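Side-chain contacts in OHCU decarboxylase (Arabidopsis thaliana, PDB 2Q37), which catalyses the stereoselective decarboxylation of OHCU to (S)-allantoin, the last step of uric acid degradation, as the N-terminal part of a bifunctional plant enzyme: residues A[36-39]-A[40-44]; A[58-61]-A[62-66]; A[65-68]-A[69-72]; A[163-166]-A[167-170]. All blocks are in the same frame, centred on the assembly; numbering follows the deposited sequence.

Overall arrangement
All four contacts are local ones within the helical OHCU decarboxylase domain. Contacts 1, 2 and 3 lie on the same side of the chain's centre: contact 1 in helix 37-44, contact 2 at the end of helix 51-64, contact 3 where the next helix starts. Contacts 2 and 3 share Q65 and V66, and their centres are about 9 Å apart; those of contacts 1 and 2 are about 10 Å apart. Contact 4, in helix 155-178, meets contact 2 where W62 NE1 lies 2.8 Å from A163 O, a probable hydrogen bond. Contact 4 alone reaches the active site: I169 touches bound (S)-allantoin, and the side chain of Q166 comes within about 3 Å of that of H78.

Contact 1: A[36-39]-A[40-44]; sequences SSEF and AKQMS
E38 and Q42 meet one helical turn apart because E38 sends CG to the side opposite its backbone N (chi1 -170°) and then bends at chi2, whereas Q42 places CG opposite its carbonyl carbon and runs extended from there. The amide NE2 of Q42 consequently donates to OE2 of E38 over 2.8 Å. It uses the anti lone pair of that oxygen, and the bond is bent at the hydrogen (142°); with the carboxylate and amide planes 48° apart, the flat groups meet at a slant. OE1 of E38 lies 3.9 Å from CE of K41, but NZ of K41 remains 5.3 Å from that OE1, so the opposite charges probably attract only at a distance. On the buried side, the selenium of selenomethionine M43 approaches the F39 ring obliquely, 4.8 Å from its centroid, in a Met-aromatic contact; A58 of helix 51-64 touches both side chains. At the start of the helix, F39 N donates to S36 OG at 3.1 Å, while S37 OG is hydrogen-bonded to E73 of helix 68-76. A serine N-cap thus opens helix 37-44, a polar E38-Q42 bridge spans its first turn, and the whole lies in the region required for BRI1 binding.

Contact 2: A[58-61]-A[62-66]; sequences ARDI and WFNQV
I61 O accepts from two backbone donors across this contact, Q65 N at 2.8 Å and V66 N at 3.0 Å. Their approaches differ: V66 N comes nearly along the C=O axis, while Q65 N stands above the carbonyl plane, 36° out of it. Just before this, W62 N, F63 N and N64 N donate to A58 O, R59 O and D60 O in the regular four-residue pattern. The added bond from the fifth residue on marks the C-terminal end of helix 51-64, where the chain turns off towards helix 68-76. Beside it D60, with CG turned opposite its backbone N (chi1 -168°), brings OD1 to 2.8 Å from ND2 of N64; the strongly bent N-H makes this bond weak, and the carboxylate and amide planes are 66° apart. A leucine in place of N64 would probably leave D60 OD1 without this donor and put an apolar group against R154 of the second subunit, on which N64 packs. That arginine also satisfies F63 O through its NE. NE1 of W62 donates to A163 O, its carbonyl accepts from W71 NE1, and R59 forms a salt bridge with E171. CD1 of W62 lies over one face of the F63 ring, and CG2 of I61 meets CG1 of V66 at 4.0 Å, the two aliphatic side chains roughly perpendicular.

Contact 3: A[65-68]-A[69-72]; sequences QVNV and TDWL
The amide of N67 and the carboxylate of D70 lie stacked, their planes only 15° apart although the side chains run at about a right angle to each other. OD2 of D70 sits 3.5 Å from CG of N67. The indole of W71 is met obliquely by a methyl of V66, whose CG2 is 3.6 Å from NE1; the ring also stacks with that of W62, and NE1 donates to W62 O. The polar evidence defines a capping box. N67 N donates to OD2 of D70 over 2.9 Å, arriving on the anti side and 29° out of the carboxylate plane. In return D70 N donates to OD1 of N67 at 3.1 Å, although the position of that oxygen is less certain. N67 is able to fold back over the helix start because its CG stands between the backbone N and the carbonyl carbon (chi1 62°). W71 N then bonds N67 O at 3.2 Å, in the carbonyl plane, and L72 N bonds V68 O. An alanine at D70, lacking the carboxylate, is likely to leave N67 N without its acceptor and the N67 amide without the flat group it stacks on. V68 packs on V68 of the second subunit, so the capped helix start lies at the dimer interface. With its carboxylate beside the first turn of helix 68-76, D70 would probably be favoured as an anion by the helix dipole, adding electrostatic support to the two reciprocal bonds.

Contact 4: A[163-166]-A[167-170]; sequences AMEQ and MKIT. With 3AL (1-[(4S)-2,5-dioxoimidazolidin-4-yl]urea), chain B.
The hydroxyl OG1 of T170 has two partners: NE2 of Q166 donates to it over 3.1 Å, a weak bond bent to 126°, and the hydroxyl is also bonded to C33 O. The other end of the same amide, OE1 of Q166, bonds NE2 of the catalytic H78. Q166 reaches both because its CG points opposite the backbone N (chi1 163°) and the chain then bends at chi2. On another side of the helix, E165 and K168 lie alongside one another, pointing the same way. NZ of K168 forms a salt bridge with OE2 of E165 at 3.1 Å, meeting the oxygen on its syn side and 25° out of the carboxylate plane. OE1 of E165 accepts from C134 N, so the carboxylate ties this helix to the pocket loop as well as to its own next turn. I169 supplies the direct ligand contact. Its CD1 comes over one face of the five-membered ring of (S)-allantoin, 3.2 Å from N9 and 3.5 Å from C8, with CG1 farther back at 3.8 Å from O8. Polar grip on the ligand comes instead from residues such as E100 and A135. Helix 155-178 therefore gives the site an apolar surface through I169 and a second shell through Q166: with NE2 turned to the T170 hydroxyl, the amide's rotation is probably fixed with OE1 facing H78, helping to orient the proton-donor imidazole.

Contact 1: A[36-39]-A[40-44]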
loop_
_atom_site.group_PDB
_atom_site.type_symbol
_atom_site.label_atom_id
_atom_site.label_comp_id
_atom_site.label_asym_id
_atom_site.label_seq_id
_atom_site.Cartn_x
_atom_site.Cartn_y
_atom_site.Cartn_z
ATOM N N SER A 36 -5.015 5.184 12.741
ATOM C CA SER A 36 -5.986 4.584 11.828
ATOM C C SER A 36 -7.407 4.701 12.374
ATOM O O SER A 36 -7.731 4.157 13.437
ATOM C CB SER A 36 -5.656 3.106 11.583
ATOM O OG SER A 36 -6.654 2.487 10.787
ATOM N N SER A 37 -8.248 5.420 11.635
ATOM C CA SER A 37 -9.641 5.617 12.016
ATOM C C SER A 37 -10.351 4.270 12.051
ATOM O O SER A 37 -11.097 3.973 12.987
ATOM C CB SER A 37 -10.327 6.537 11.008
ATOM O OG SER A 37 -9.663 7.790 10.924
ATOM N N GLU A 38 -10.097 3.458 11.027
ATOM C CA GLU A 38 -10.700 2.137 10.897
ATOM C C GLU A 38 -10.307 1.216 12.050
ATOM O O GLU A 38 -11.151 0.527 12.618
ATOM C CB GLU A 38 -10.291 1.510 9.561
ATOM C CG GLU A 38 -11.055 0.246 9.224
ATOM C CD GLU A 38 -12.555 0.410 9.439
ATOM O OE1 GLU A 38 -13.124 1.427 8.974
ATOM O OE2 GLU A 38 -13.159 -0.483 10.075
ATOM N N PHE A 39 -9.023 1.204 12.391
ATOM C CA PHE A 39 -8.538 0.370 13.484
ATOM C C PHE A 39 -9.206 0.813 14.791
ATOM O O PHE A 39 -9.642 -0.019 15.595
ATOM C CB PHE A 39 -7.007 0.468 13.590
ATOM C CG PHE A 39 -6.448 -0.120 14.852
ATOM C CD1 PHE A 39 -6.408 0.632 16.030
ATOM C CD2 PHE A 39 -6.005 -1.441 14.884
ATOM C CE1 PHE A 39 -5.937 0.080 17.227
ATOM C CE2 PHE A 39 -5.530 -2.008 16.078
ATOM C CZ PHE A 39 -5.498 -1.243 17.251
ATOM N N ALA A 40 -9.283 2.127 14.993
ATOM C CA ALA A 40 -9.906 2.677 16.193
ATOM C C ALA A 40 -11.363 2.232 16.224
ATOM O O ALA A 40 -11.845 1.729 17.237
ATOM C CB ALA A 40 -9.820 4.211 16.186
ATOM N N LYS A 41 -12.048 2.411 15.100
ATOM C CA LYS A 41 -13.448 2.035 14.973
ATOM C C LYS A 41 -13.691 0.562 15.323
ATOM O O LYS A 41 -14.490 0.243 16.205
ATOM C CB LYS A 41 -13.924 2.305 13.544
ATOM C CG LYS A 41 -15.420 2.094 13.329
ATOM C CD LYS A 41 -15.828 2.286 11.864
ATOM C CE LYS A 41 -15.352 3.629 11.289
ATOM N NZ LYS A 41 -15.808 4.817 12.067
ATOM N N GLN A 42 -12.996 -0.331 14.627
ATOM C CA GLN A 42 -13.160 -1.759 14.853
ATOM C C GLN A 42 -12.825 -2.171 16.271
ATOM O O GLN A 42 -13.339 -3.163 16.781
ATOM C CB GLN A 42 -12.304 -2.550 13.865
ATOM C CG GLN A 42 -12.811 -2.471 12.434
ATOM C CD GLN A 42 -12.036 -3.363 11.487
ATOM O OE1 GLN A 42 -11.867 -4.553 11.746
ATOM N NE2 GLN A 42 -11.564 -2.791 10.378
HETATM N N MSE A 43 -11.962 -1.404 16.915
HETATM C CA MSE A 43 -11.585 -1.721 18.279
HETATM C C MSE A 43 -12.646 -1.181 19.250
HETATM O O MSE A 43 -12.952 -1.822 20.259
HETATM C CB MSE A 43 -10.211 -1.123 18.590
HETATM C CG MSE A 43 -9.367 -1.932 19.580
HETATM SE SE MSE A 43 -8.603 -3.593 18.880
HETATM C CE MSE A 43 -7.717 -4.192 20.499
ATOM N N SER A 44 -13.207 -0.011 18.939
ATOM C CA SER A 44 -14.232 0.609 19.783
ATOM C C SER A 44 -15.383 -0.348 20.027
ATOM O O SER A 44 -15.993 -0.345 21.100
ATOM C CB SER A 44 -14.785 1.886 19.134
ATOM O OG SER A 44 -13.981 3.016 19.420
#

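Contact 2: A[58-61]-A[62-66]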
loop_
_atom_site.group_PDB
_atom_site.type_symbol
_atom_site.label_atom_id
_atom_site.label_comp_id
_atom_site.label_asym_id
_atom_site.label_seq_id
_atom_site.Cartn_x
_atom_site.Cartn_y
_atom_site.Cartn_z
ATOM N N ALA A 58 -5.806 -6.759 18.521
ATOM C CA ALA A 58 -5.341 -5.565 17.846
ATOM C C ALA A 58 -4.482 -5.984 16.663
ATOM O O ALA A 58 -4.648 -5.489 15.551
ATOM C CB ALA A 58 -4.544 -4.699 18.809
ATOM N N ARG A 59 -3.572 -6.917 16.904
ATOM C CA ARG A 59 -2.707 -7.382 15.843
ATOM C C ARG A 59 -3.469 -8.022 14.688
ATOM O O ARG A 59 -3.126 -7.809 13.527
ATOM C CB ARG A 59 -1.703 -8.384 16.382
ATOM C CG ARG A 59 -0.714 -7.808 17.351
ATOM C CD ARG A 59 0.244 -8.902 17.742
ATOM N NE ARG A 59 1.270 -8.473 18.680
ATOM C CZ ARG A 59 1.710 -9.227 19.679
ATOM N NH1 ARG A 59 1.210 -10.439 19.875
ATOM N NH2 ARG A 59 2.653 -8.777 20.477
ATOM N N ASP A 60 -4.501 -8.809 14.991
ATOM C CA ASP A 60 -5.235 -9.465 13.920
ATOM C C ASP A 60 -5.995 -8.451 13.084
ATOM O O ASP A 60 -6.026 -8.547 11.856
ATOM C CB ASP A 60 -6.193 -10.526 14.468
ATOM C CG ASP A 60 -6.747 -11.428 13.370
ATOM O OD1 ASP A 60 -6.039 -12.397 12.988
ATOM O OD2 ASP A 60 -7.873 -11.160 12.873
ATOM N N ILE A 61 -6.603 -7.476 13.740
ATOM C CA ILE A 61 -7.327 -6.455 13.015
ATOM C C ILE A 61 -6.345 -5.641 12.153
ATOM O O ILE A 61 -6.597 -5.372 10.974
ATOM C CB ILE A 61 -8.034 -5.517 13.988
ATOM C CG1 ILE A 61 -9.160 -6.274 14.687
ATOM C CG2 ILE A 61 -8.547 -4.275 13.255
ATOM C CD1 ILE A 61 -9.836 -5.478 15.799
ATOM N N TRP A 62 -5.218 -5.276 12.746
ATOM C CA TRP A 62 -4.217 -4.478 12.059
ATOM C C TRP A 62 -3.606 -5.188 10.852
ATOM O O TRP A 62 -3.506 -4.608 9.772
ATOM C CB TRP A 62 -3.120 -4.073 13.052
ATOM C CG TRP A 62 -2.016 -3.306 12.441
ATOM C CD1 TRP A 62 -0.756 -3.761 12.172
ATOM C CD2 TRP A 62 -2.068 -1.955 11.973
ATOM N NE1 TRP A 62 -0.024 -2.775 11.560
ATOM C CE2 TRP A 62 -0.804 -1.656 11.424
ATOM C CE3 TRP A 62 -3.061 -0.969 11.964
ATOM C CZ2 TRP A 62 -0.503 -0.408 10.865
ATOM C CZ3 TRP A 62 -2.765 0.277 11.415
ATOM C CH2 TRP A 62 -1.492 0.546 10.869
ATOM N N PHE A 63 -3.215 -6.442 11.036
ATOM C CA PHE A 63 -2.607 -7.220 9.967
ATOM C C PHE A 63 -3.568 -7.899 8.980
ATOM O O PHE A 63 -3.167 -8.219 7.864
ATOM C CB PHE A 63 -1.670 -8.277 10.554
ATOM C CG PHE A 63 -0.403 -7.714 11.117
ATOM C CD1 PHE A 63 0.492 -7.033 10.296
ATOM C CD2 PHE A 63 -0.107 -7.845 12.480
ATOM C CE1 PHE A 63 1.668 -6.484 10.822
ATOM C CE2 PHE A 63 1.064 -7.299 13.023
ATOM C CZ PHE A 63 1.957 -6.614 12.193
ATOM N N ASN A 64 -4.821 -8.115 9.362
ATOM C CA ASN A 64 -5.727 -8.790 8.443
ATOM C C ASN A 64 -7.055 -8.104 8.136
ATOM O O ASN A 64 -7.790 -8.568 7.264
ATOM C CB ASN A 64 -6.018 -10.200 8.952
ATOM C CG ASN A 64 -4.777 -10.917 9.414
ATOM O OD1 ASN A 64 -3.801 -11.027 8.679
ATOM N ND2 ASN A 64 -4.805 -11.412 10.640
ATOM N N GLN A 65 -7.381 -7.010 8.823
ATOM C CA GLN A 65 -8.663 -6.352 8.561
ATOM C C GLN A 65 -8.605 -4.947 7.977
ATOM O O GLN A 65 -9.368 -4.612 7.071
ATOM C CB GLN A 65 -9.522 -6.340 9.826
ATOM C CG GLN A 65 -9.909 -7.720 10.304
ATOM C CD GLN A 65 -10.285 -8.648 9.152
ATOM O OE1 GLN A 65 -11.166 -8.338 8.333
ATOM N NE2 GLN A 65 -9.612 -9.795 9.082
ATOM N N VAL A 66 -7.719 -4.113 8.489
ATOM C CA VAL A 66 -7.623 -2.775 7.961
ATOM C C VAL A 66 -6.867 -2.839 6.626
ATOM O O VAL A 66 -5.965 -3.666 6.454
ATOM C CB VAL A 66 -6.905 -1.867 8.968
ATOM C CG1 VAL A 66 -7.725 -1.810 10.276
ATOM C CG2 VAL A 66 -5.494 -2.401 9.236
#

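Contact 3: A[65-68]-A[69-72]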
loop_
_atom_site.group_PDB
_atom_site.type_symbol
_atom_site.label_atom_id
_atom_site.label_comp_id
_atom_site.label_asym_id
_atom_site.label_seq_id
_atom_site.Cartn_x
_atom_site.Cartn_y
_atom_site.Cartn_z
ATOM N N GLN A 65 -7.381 -7.010 8.823
ATOM C CA GLN A 65 -8.663 -6.352 8.561
ATOM C C GLN A 65 -8.605 -4.947 7.977
ATOM O O GLN A 65 -9.368 -4.612 7.071
ATOM C CB GLN A 65 -9.522 -6.340 9.826
ATOM C CG GLN A 65 -9.909 -7.720 10.304
ATOM C CD GLN A 65 -10.285 -8.648 9.152
ATOM O OE1 GLN A 65 -11.166 -8.338 8.333
ATOM N NE2 GLN A 65 -9.612 -9.795 9.082
ATOM N N VAL A 66 -7.719 -4.113 8.489
ATOM C CA VAL A 66 -7.623 -2.775 7.961
ATOM C C VAL A 66 -6.867 -2.839 6.626
ATOM O O VAL A 66 -5.965 -3.666 6.454
ATOM C CB VAL A 66 -6.905 -1.867 8.968
ATOM C CG1 VAL A 66 -7.725 -1.810 10.276
ATOM C CG2 VAL A 66 -5.494 -2.401 9.236
ATOM N N ASN A 67 -7.241 -1.992 5.670
ATOM C CA ASN A 67 -6.563 -2.019 4.378
ATOM C C ASN A 67 -5.338 -1.099 4.322
ATOM O O ASN A 67 -5.067 -0.346 5.253
ATOM C CB ASN A 67 -7.540 -1.686 3.235
ATOM C CG ASN A 67 -8.145 -0.296 3.348
ATOM O OD1 ASN A 67 -7.436 0.715 3.521
ATOM N ND2 ASN A 67 -9.474 -0.234 3.229
ATOM N N VAL A 68 -4.593 -1.185 3.227
ATOM C CA VAL A 68 -3.382 -0.396 3.045
ATOM C C VAL A 68 -3.626 1.088 3.248
ATOM O O VAL A 68 -2.768 1.816 3.748
ATOM C CB VAL A 68 -2.796 -0.660 1.653
ATOM C CG1 VAL A 68 -1.698 0.330 1.336
ATOM C CG2 VAL A 68 -2.257 -2.106 1.613
ATOM N N THR A 69 -4.814 1.532 2.870
ATOM C CA THR A 69 -5.181 2.943 3.014
ATOM C C THR A 69 -5.201 3.357 4.492
ATOM O O THR A 69 -4.829 4.478 4.839
ATOM C CB THR A 69 -6.558 3.203 2.389
ATOM O OG1 THR A 69 -6.459 3.058 0.964
ATOM C CG2 THR A 69 -7.039 4.597 2.723
ATOM N N ASP A 70 -5.638 2.436 5.348
ATOM C CA ASP A 70 -5.695 2.669 6.775
ATOM C C ASP A 70 -4.274 2.700 7.344
ATOM O O ASP A 70 -3.982 3.491 8.240
ATOM C CB ASP A 70 -6.523 1.569 7.447
ATOM C CG ASP A 70 -7.970 1.547 6.957
ATOM O OD1 ASP A 70 -8.544 2.660 6.768
ATOM O OD2 ASP A 70 -8.523 0.423 6.776
ATOM N N TRP A 71 -3.392 1.841 6.823
ATOM C CA TRP A 71 -2.011 1.819 7.282
ATOM C C TRP A 71 -1.396 3.192 7.020
ATOM O O TRP A 71 -0.675 3.746 7.860
ATOM C CB TRP A 71 -1.181 0.766 6.522
ATOM C CG TRP A 71 -1.343 -0.666 6.982
ATOM C CD1 TRP A 71 -2.176 -1.124 7.968
ATOM C CD2 TRP A 71 -0.670 -1.822 6.458
ATOM N NE1 TRP A 71 -2.065 -2.486 8.084
ATOM C CE2 TRP A 71 -1.152 -2.942 7.170
ATOM C CE3 TRP A 71 0.289 -2.016 5.459
ATOM C CZ2 TRP A 71 -0.708 -4.247 6.912
ATOM C CZ3 TRP A 71 0.738 -3.312 5.200
ATOM C CH2 TRP A 71 0.234 -4.414 5.927
ATOM N N LEU A 72 -1.682 3.729 5.837
ATOM C CA LEU A 72 -1.142 5.029 5.424
ATOM C C LEU A 72 -1.650 6.182 6.285
ATOM O O LEU A 72 -0.898 7.121 6.587
ATOM C CB LEU A 72 -1.471 5.300 3.959
ATOM C CG LEU A 72 -0.898 4.276 2.971
ATOM C CD1 LEU A 72 -1.264 4.709 1.530
ATOM C CD2 LEU A 72 0.638 4.153 3.154
#

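Contact 4: A[163-166]-A[167-170]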
loop_
_atom_site.group_PDB
_atom_site.type_symbol
_atom_site.label_atom_id
_atom_site.label_comp_id
_atom_site.label_asym_id
_atom_site.label_seq_id
_atom_site.Cartn_x
_atom_site.Cartn_y
_atom_site.Cartn_z
ATOM N N ALA A 163 4.411 -1.158 8.734
ATOM C CA ALA A 163 3.183 -1.676 9.344
ATOM C C ALA A 163 3.493 -2.370 10.660
ATOM O O ALA A 163 2.743 -2.266 11.632
ATOM C CB ALA A 163 2.463 -2.663 8.382
HETATM N N MSE A 164 4.611 -3.081 10.668
HETATM C CA MSE A 164 5.076 -3.809 11.834
HETATM C C MSE A 164 5.607 -2.842 12.907
HETATM O O MSE A 164 5.307 -2.987 14.094
HETATM C CB MSE A 164 6.169 -4.776 11.404
HETATM C CG MSE A 164 6.722 -5.615 12.520
HETATM SE SE MSE A 164 8.291 -6.527 11.879
HETATM C CE MSE A 164 7.622 -7.119 10.119
ATOM N N GLU A 165 6.418 -1.875 12.486
ATOM C CA GLU A 165 6.932 -0.880 13.412
ATOM C C GLU A 165 5.737 -0.147 14.077
ATOM O O GLU A 165 5.724 0.088 15.287
ATOM C CB GLU A 165 7.808 0.114 12.665
ATOM C CG GLU A 165 9.132 -0.458 12.253
ATOM C CD GLU A 165 9.872 -1.041 13.430
ATOM O OE1 GLU A 165 10.072 -0.306 14.414
ATOM O OE2 GLU A 165 10.253 -2.235 13.381
ATOM N N GLN A 166 4.730 0.189 13.272
ATOM C CA GLN A 166 3.533 0.869 13.746
ATOM C C GLN A 166 2.820 0.012 14.782
ATOM O O GLN A 166 2.328 0.515 15.787
ATOM C CB GLN A 166 2.612 1.141 12.554
ATOM C CG GLN A 166 1.188 1.480 12.864
ATOM C CD GLN A 166 1.048 2.808 13.568
ATOM O OE1 GLN A 166 1.649 3.809 13.173
ATOM N NE2 GLN A 166 0.236 2.829 14.623
HETATM N N MSE A 167 2.768 -1.287 14.536
HETATM C CA MSE A 167 2.091 -2.176 15.460
HETATM C C MSE A 167 2.851 -2.246 16.767
HETATM O O MSE A 167 2.244 -2.310 17.830
HETATM C CB MSE A 167 1.960 -3.575 14.867
HETATM C CG MSE A 167 1.127 -4.515 15.717
HETATM SE SE MSE A 167 -0.731 -3.940 15.924
HETATM C CE MSE A 167 -0.752 -3.620 17.868
ATOM N N LYS A 168 4.177 -2.248 16.699
ATOM C CA LYS A 168 4.954 -2.284 17.930
ATOM C C LYS A 168 4.670 -1.023 18.773
ATOM O O LYS A 168 4.515 -1.107 19.986
ATOM C CB LYS A 168 6.455 -2.380 17.633
ATOM C CG LYS A 168 6.904 -3.710 17.026
ATOM C CD LYS A 168 8.421 -3.825 17.080
ATOM C CE LYS A 168 9.009 -4.118 15.722
ATOM N NZ LYS A 168 10.500 -4.153 15.765
ATOM N N ILE A 169 4.594 0.132 18.118
ATOM C CA ILE A 169 4.335 1.399 18.786
ATOM C C ILE A 169 2.982 1.337 19.486
ATOM O O ILE A 169 2.827 1.786 20.626
ATOM C CB ILE A 169 4.287 2.556 17.769
ATOM C CG1 ILE A 169 5.683 2.812 17.208
ATOM C CG2 ILE A 169 3.701 3.805 18.437
ATOM C CD1 ILE A 169 5.719 3.723 15.996
ATOM N N THR A 170 2.013 0.783 18.767
ATOM C CA THR A 170 0.670 0.642 19.247
ATOM C C THR A 170 0.647 -0.270 20.456
ATOM O O THR A 170 0.013 0.066 21.450
ATOM C CB THR A 170 -0.237 0.121 18.120
ATOM O OG1 THR A 170 -0.485 1.192 17.197
ATOM C CG2 THR A 170 -1.553 -0.394 18.659
HETATM C C4 3AL B . 6.845 7.361 15.612
HETATM C C5 3AL B . 6.255 8.035 16.747
HETATM O O5 3AL B . 5.529 8.986 16.883
HETATM N N7 3AL B . 6.647 7.392 17.937
HETATM C C8 3AL B . 7.474 6.351 17.545
HETATM O O8 3AL B . 7.992 5.583 18.346
HETATM N N9 3AL B . 7.621 6.307 16.160
HETATM N N3 3AL B . 7.547 8.299 14.739
HETATM C C2 3AL B . 8.169 7.721 13.529
HETATM N N1 3AL B . 8.731 8.506 12.803
HETATM O O2 3AL B . 8.069 6.424 13.308
#